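Local coordinates for protein Lys-gingipain W83 (Porphyromonas gingivalis, PDB 3KM5) that cleaves proteins after lysine as a secreted cysteine protease, this chain being its K2 cleaved adhesin domain, a calcium-binding jelly roll of the haemolytic adhesin region, at residues Gln31-Leu36 with Asn51-Phe56; Thr78-Tyr83 with Asp172-Thr177. All coordinates share one frame; numbering follows the deposited sequence.

Contact 1 of 2, residues Gln31-Leu36 with Asn51-Phe56; sequences QGWLCL and NVVSSF. With CA (calcium ion), chain D; CA (calcium ion), chain C; NO3 (nitrate ion), chain F.
L34 and L36 pair antiparallel with S54 and V52, each pair joined by two backbone hydrogen bonds, while C35 and V53 form the non-hydrogen-bonded pair between them; the axes of these short strands lie at 132°, so the ribbon is strongly twisted. S54 adds a third bond. Its OG sits between the backbone N and the carbonyl carbon (chi1 68°), which brings it to L34 O at 3.0 Å, while S54 N reaches that oxygen at 2.8 Å from the opposite face of its carbonyl plane. Water 2 also donates to S54 OG and to G32 O, and water 1 links G32 O to F56 N, so water continues the pairing past the last direct bond. On the L36 side packing is tight: L36 CD1 lies 3.4 Å from S54 CB and comes near the plane of the F56 ring, at its edge by CZ. Within the beta jelly roll, the side carrying V53 and W33 faces the second sheet. There S55 CB stands over the centre of the six-membered ring of W33, 3.6 Å from its centroid, a CH-pi contact, and V53 CG1 approaches W33 CE3 obliquely at 4.0 Å. The indole also meets L69, F158 and H160 of that sheet; its NE1 bonds to N67, whereas S55 OG bonds to H160 and N67. Calcium ions bind both far ends, one at 2.4 Å from N51 O, the other at 2.3 Å from Q31 O. G32 N donates to O2 of a nitrate, probably from the crystallisation liquor.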
loop_
_atom_site.group_PDB
_atom_site.type_symbol
_atom_site.label_atom_id
_atom_site.label_comp_id
_atom_site.label_asym_id
_atom_site.label_seq_id
_atom_site.Cartn_x
_atom_site.Cartn_y
_atom_site.Cartn_z
ATOM N N GLN A 31 -12.745 4.090 -4.992
ATOM C CA GLN A 31 -11.413 3.595 -5.370
ATOM C C GLN A 31 -10.569 3.445 -4.107
ATOM O O GLN A 31 -10.533 4.354 -3.260
ATOM C CB GLN A 31 -10.741 4.550 -6.371
ATOM C CG GLN A 31 -11.622 4.702 -7.655
ATOM C CD GLN A 31 -11.066 5.560 -8.750
ATOM O OE1 GLN A 31 -11.696 6.534 -9.173
ATOM N NE2 GLN A 31 -9.902 5.200 -9.241
ATOM N N GLY A 32 -9.917 2.282 -3.940
ATOM C CA GLY A 32 -9.207 2.042 -2.721
ATOM C C GLY A 32 -8.096 1.046 -2.953
ATOM O O GLY A 32 -7.584 0.923 -4.075
ATOM N N TRP A 33 -7.707 0.370 -1.873
ATOM C CA TRP A 33 -6.637 -0.623 -1.940
ATOM C C TRP A 33 -7.093 -1.908 -2.629
ATOM O O TRP A 33 -8.125 -2.478 -2.255
ATOM C CB TRP A 33 -6.165 -0.963 -0.541
ATOM C CG TRP A 33 -5.383 0.117 0.154
ATOM C CD1 TRP A 33 -5.868 0.998 1.056
ATOM C CD2 TRP A 33 -3.975 0.394 0.047
ATOM N NE1 TRP A 33 -4.877 1.797 1.521
ATOM C CE2 TRP A 33 -3.694 1.478 0.903
ATOM C CE3 TRP A 33 -2.942 -0.133 -0.724
ATOM C CZ2 TRP A 33 -2.393 1.966 1.078
ATOM C CZ3 TRP A 33 -1.663 0.380 -0.576
ATOM C CH2 TRP A 33 -1.411 1.437 0.300
ATOM N N LEU A 34 -6.324 -2.357 -3.619
ATOM C CA LEU A 34 -6.622 -3.572 -4.373
ATOM C C LEU A 34 -5.351 -4.384 -4.556
ATOM O O LEU A 34 -4.278 -3.823 -4.794
ATOM C CB LEU A 34 -7.142 -3.254 -5.783
ATOM C CG LEU A 34 -8.510 -2.584 -5.953
ATOM C CD1 LEU A 34 -8.699 -2.306 -7.435
ATOM C CD2 LEU A 34 -9.627 -3.464 -5.446
ATOM N N CYS A 35 -5.487 -5.702 -4.553
ATOM C CA CYS A 35 -4.417 -6.582 -4.968
ATOM C C CYS A 35 -4.253 -6.484 -6.476
ATOM O O CYS A 35 -5.238 -6.406 -7.197
ATOM C CB CYS A 35 -4.776 -8.010 -4.593
ATOM S SG CYS A 35 -3.691 -9.314 -5.277
ATOM N N LEU A 36 -3.004 -6.394 -6.926
ATOM C CA LEU A 36 -2.651 -6.453 -8.349
ATOM C C LEU A 36 -1.688 -7.607 -8.584
ATOM O O LEU A 36 -0.817 -7.867 -7.740
ATOM C CB LEU A 36 -1.947 -5.194 -8.807
ATOM C CG LEU A 36 -2.663 -3.871 -8.561
ATOM C CD1 LEU A 36 -1.773 -2.712 -9.043
ATOM C CD2 LEU A 36 -4.080 -3.828 -9.170
ATOM N N ASN A 51 2.241 -10.913 -6.812
ATOM C CA ASN A 51 1.205 -10.010 -6.289
ATOM C C ASN A 51 1.690 -8.899 -5.353
ATOM O O ASN A 51 2.594 -9.068 -4.554
ATOM C CB ASN A 51 0.151 -10.829 -5.543
ATOM C CG ASN A 51 -0.709 -11.708 -6.486
ATOM O OD1 ASN A 51 -0.468 -11.751 -7.678
ATOM N ND2 ASN A 51 -1.698 -12.363 -5.949
ATOM N N VAL A 52 1.023 -7.772 -5.463
ATOM C CA VAL A 52 1.200 -6.649 -4.506
ATOM C C VAL A 52 -0.165 -6.154 -4.060
ATOM O O VAL A 52 -1.177 -6.619 -4.552
ATOM C CB VAL A 52 1.957 -5.478 -5.186
ATOM C CG1 VAL A 52 3.305 -5.994 -5.764
ATOM C CG2 VAL A 52 1.066 -4.858 -6.264
ATOM N N VAL A 53 -0.197 -5.172 -3.156
ATOM C CA VAL A 53 -1.417 -4.378 -2.940
ATOM C C VAL A 53 -1.135 -2.929 -3.418
ATOM O O VAL A 53 0.021 -2.471 -3.359
ATOM C CB VAL A 53 -1.896 -4.462 -1.480
ATOM C CG1 VAL A 53 -0.990 -3.640 -0.537
ATOM C CG2 VAL A 53 -3.394 -4.098 -1.337
ATOM N N SER A 54 -2.171 -2.219 -3.867
ATOM C CA SER A 54 -1.981 -0.936 -4.573
ATOM C C SER A 54 -3.064 0.029 -4.163
ATOM O O SER A 54 -4.179 -0.369 -3.850
ATOM C CB SER A 54 -2.095 -1.164 -6.087
ATOM O OG SER A 54 -3.433 -1.505 -6.448
ATOM N N SER A 55 -2.713 1.311 -4.213
ATOM C CA SER A 55 -3.662 2.407 -4.093
ATOM C C SER A 55 -3.181 3.555 -5.013
ATOM O O SER A 55 -2.004 3.849 -5.105
ATOM C CB SER A 55 -3.773 2.860 -2.630
ATOM O OG SER A 55 -4.670 3.980 -2.515
ATOM N N PHE A 56 -4.112 4.140 -5.725
ATOM C CA PHE A 56 -3.802 5.120 -6.769
ATOM C C PHE A 56 -4.164 6.570 -6.386
ATOM O O PHE A 56 -5.217 6.852 -5.788
ATOM C CB PHE A 56 -4.518 4.723 -8.076
ATOM C CG PHE A 56 -3.962 3.478 -8.675
ATOM C CD1 PHE A 56 -3.003 3.536 -9.661
ATOM C CD2 PHE A 56 -4.327 2.233 -8.201
ATOM C CE1 PHE A 56 -2.482 2.401 -10.204
ATOM C CE2 PHE A 56 -3.814 1.079 -8.732
ATOM C CZ PHE A 56 -2.861 1.153 -9.732
HETATM CA CA CA D . 4.079 -10.422 -3.301
HETATM CA CA CA C . -10.788 6.362 -2.226
HETATM N N NO3 F . -11.070 0.046 -6.058
HETATM O O1 NO3 F . -11.222 -0.200 -4.698
HETATM O O2 NO3 F . -9.966 0.729 -6.528
HETATM O O3 NO3 F . -12.032 -0.395 -7.003
HETATM O O HOH W 1 -6.990 3.055 -5.731
HETATM O O HOH W 2 -6.043 -0.130 -6.307
HETATM O O HOH W 3 -9.125 7.378 -3.701
HETATM O O HOH W 4 5.678 -11.460 -1.907
#

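Contact 2 of 2, residues Thr78-Tyr83 with Asp172-Thr177; sequences TKVKYY and DDIQFT. With CA (calcium ion), chain D.
Y83 lies against D172 and D173 where strands 79-83 and 172-177 run antiparallel at 168°. Its CB is 3.9 Å from D172 O, which also accepts from Y83 N. CG, anti to the carbonyl carbon (chi1 -55°), sits beside that backbone N, and from there CD2 meets D173 CB at 3.8 Å, D172 O lies in the ring plane at the edge, and CE2 is 4.1 Å from both D173 CB and D173 O. At the tip, Y83 OH accepts from K81 NZ at 3.0 Å; the same ammonium reaches D173 O through water 5. H47 stacks on the tyrosine ring. The register slips by one here, a beta bulge: K81 faces Q175 but Y83 faces D172, whose carboxylate grips calcium with both oxygens. T78 and K79 both face T177, a classic bulge. On the buried side V80 CG2 sits over the F176 ring, offset toward the rim, and packs tightly at 3.5 Å on I174 CG2. In this helix-free jelly roll strand 143-148 pairs antiparallel with the other edge of strand 79-86, through V80 and Y82, strand 5-7 flanks strand 168-177 at I174 and F176, and strand 155-161 of the other sheet meets Y82, I174 and F176.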
loop_
_atom_site.group_PDB
_atom_site.type_symbol
_atom_site.label_atom_id
_atom_site.label_comp_id
_atom_site.label_asym_id
_atom_site.label_seq_id
_atom_site.Cartn_x
_atom_site.Cartn_y
_atom_site.Cartn_z
ATOM N N THR A 78 5.450 -6.050 17.570
ATOM C CA THR A 78 6.323 -5.023 18.040
ATOM C C THR A 78 6.973 -4.241 16.892
ATOM O O THR A 78 7.491 -3.147 17.121
ATOM C CB THR A 78 7.419 -5.614 18.912
ATOM O OG1 THR A 78 8.055 -6.702 18.214
ATOM C CG2 THR A 78 6.837 -6.183 20.213
ATOM N N LYS A 79 6.964 -4.800 15.673
ATOM C CA LYS A 79 7.641 -4.200 14.519
ATOM C C LYS A 79 6.839 -4.572 13.276
ATOM O O LYS A 79 6.332 -5.690 13.193
ATOM C CB LYS A 79 9.085 -4.689 14.370
ATOM C CG LYS A 79 10.013 -3.682 13.683
ATOM C CD LYS A 79 10.438 -2.552 14.637
ATOM C CE LYS A 79 11.712 -2.878 15.381
ATOM N NZ LYS A 79 11.957 -2.010 16.596
ATOM N N VAL A 80 6.709 -3.643 12.320
ATOM C CA VAL A 80 6.292 -4.006 10.962
ATOM C C VAL A 80 7.389 -3.545 9.977
ATOM O O VAL A 80 7.894 -2.427 10.074
ATOM C CB VAL A 80 4.865 -3.444 10.625
ATOM C CG1 VAL A 80 4.802 -1.868 10.669
ATOM C CG2 VAL A 80 4.377 -3.996 9.280
ATOM N N LYS A 81 7.823 -4.448 9.112
ATOM C CA LYS A 81 8.788 -4.149 8.088
ATOM C C LYS A 81 8.093 -4.429 6.757
ATOM O O LYS A 81 7.382 -5.439 6.618
ATOM C CB LYS A 81 10.040 -5.012 8.273
ATOM C CG LYS A 81 11.106 -4.742 7.216
ATOM C CD LYS A 81 11.114 -5.754 6.159
ATOM C CE LYS A 81 11.813 -6.969 6.631
ATOM N NZ LYS A 81 12.115 -7.878 5.504
ATOM N N TYR A 82 8.310 -3.609 5.750
ATOM C CA TYR A 82 7.604 -3.764 4.495
ATOM C C TYR A 82 8.430 -3.098 3.399
ATOM O O TYR A 82 9.412 -2.401 3.674
ATOM C CB TYR A 82 6.189 -3.148 4.544
ATOM C CG TYR A 82 6.205 -1.677 4.900
ATOM C CD1 TYR A 82 6.203 -0.702 3.910
ATOM C CD2 TYR A 82 6.316 -1.244 6.224
ATOM C CE1 TYR A 82 6.241 0.665 4.227
ATOM C CE2 TYR A 82 6.362 0.105 6.545
ATOM C CZ TYR A 82 6.327 1.048 5.557
ATOM O OH TYR A 82 6.401 2.376 5.926
ATOM N N TYR A 83 8.002 -3.323 2.169
ATOM C CA TYR A 83 8.569 -2.691 0.989
ATOM C C TYR A 83 7.472 -1.965 0.234
ATOM O O TYR A 83 6.380 -2.477 0.087
ATOM C CB TYR A 83 9.256 -3.731 0.075
ATOM C CG TYR A 83 10.309 -4.543 0.782
ATOM C CD1 TYR A 83 11.652 -4.219 0.722
ATOM C CD2 TYR A 83 9.937 -5.659 1.532
ATOM C CE1 TYR A 83 12.620 -5.003 1.424
ATOM C CE2 TYR A 83 10.863 -6.400 2.218
ATOM C CZ TYR A 83 12.197 -6.090 2.156
ATOM O OH TYR A 83 13.121 -6.852 2.880
ATOM N N ASP A 172 4.340 -4.564 -0.524
ATOM C CA ASP A 172 4.507 -6.024 -0.586
ATOM C C ASP A 172 5.374 -6.468 0.589
ATOM O O ASP A 172 6.078 -5.691 1.194
ATOM C CB ASP A 172 5.121 -6.375 -1.939
ATOM C CG ASP A 172 4.916 -7.840 -2.350
ATOM O OD1 ASP A 172 4.179 -8.562 -1.660
ATOM O OD2 ASP A 172 5.442 -8.196 -3.428
ATOM N N ASP A 173 5.279 -7.755 0.902
ATOM C CA ASP A 173 6.151 -8.402 1.867
ATOM C C ASP A 173 6.143 -7.668 3.208
ATOM O O ASP A 173 7.181 -7.276 3.778
ATOM C CB ASP A 173 7.574 -8.605 1.277
ATOM C CG ASP A 173 7.597 -9.677 0.213
ATOM O OD1 ASP A 173 6.780 -10.609 0.298
ATOM O OD2 ASP A 173 8.350 -9.552 -0.782
ATOM N N ILE A 174 4.941 -7.530 3.742
ATOM C CA ILE A 174 4.719 -6.859 5.009
ATOM C C ILE A 174 4.884 -7.844 6.184
ATOM O O ILE A 174 4.015 -8.720 6.396
ATOM C CB ILE A 174 3.294 -6.222 5.085
ATOM C CG1 ILE A 174 3.027 -5.354 3.850
ATOM C CG2 ILE A 174 3.123 -5.488 6.404
ATOM C CD1 ILE A 174 1.580 -4.949 3.735
ATOM N N GLN A 175 5.992 -7.711 6.909
ATOM C CA GLN A 175 6.415 -8.678 7.926
ATOM C C GLN A 175 6.138 -8.108 9.291
ATOM O O GLN A 175 6.574 -7.006 9.601
ATOM C CB GLN A 175 7.891 -8.957 7.788
ATOM C CG GLN A 175 8.420 -9.919 8.828
ATOM C CD GLN A 175 9.888 -10.072 8.761
ATOM O OE1 GLN A 175 10.391 -11.079 8.261
ATOM N NE2 GLN A 175 10.605 -9.067 9.251
ATOM N N PHE A 176 5.401 -8.846 10.107
ATOM C CA PHE A 176 5.131 -8.494 11.486
ATOM C C PHE A 176 6.043 -9.271 12.422
ATOM O O PHE A 176 6.050 -10.516 12.379
ATOM C CB PHE A 176 3.674 -8.815 11.814
ATOM C CG PHE A 176 2.699 -7.981 11.047
ATOM C CD1 PHE A 176 2.268 -6.750 11.528
ATOM C CD2 PHE A 176 2.253 -8.403 9.809
ATOM C CE1 PHE A 176 1.385 -5.973 10.790
ATOM C CE2 PHE A 176 1.371 -7.635 9.074
ATOM C CZ PHE A 176 0.940 -6.430 9.558
ATOM N N THR A 177 6.831 -8.574 13.220
ATOM C CA THR A 177 7.606 -9.185 14.297
ATOM C C THR A 177 6.712 -9.246 15.504
ATOM O O THR A 177 6.241 -8.224 15.988
ATOM C CB THR A 177 8.850 -8.407 14.633
ATOM O OG1 THR A 177 9.650 -8.306 13.468
ATOM C CG2 THR A 177 9.662 -9.119 15.713
HETATM CA CA CA D . 4.079 -10.422 -3.301
HETATM O O HOH W 5 9.401 -8.635 4.709
HETATM O O HOH W 4 5.678 -11.460 -1.907
#

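In the fold
From the N terminus the chain passes T8 and E10, which later share a calcium with both contacts, and then D25, D27 and D29, which with Q31 and N67 hold the other ion. Contact 1 closes a short, mostly irregular loop of 14 residues. Contact 2 follows in series, closing a much longer excursion of 88 residues that includes strands of both sheets before the chain returns at D172. The two are neither nested nor crossed, and their centres lie about 17 Å apart. Strand 51-56 pairs with strand 168-177, placing both contacts in one sheet, and N51, D172, G48, T8 and E10 meet at the shared calcium, where water 4 also donates to D173 OD1, D173 OD2 being bonded to H47.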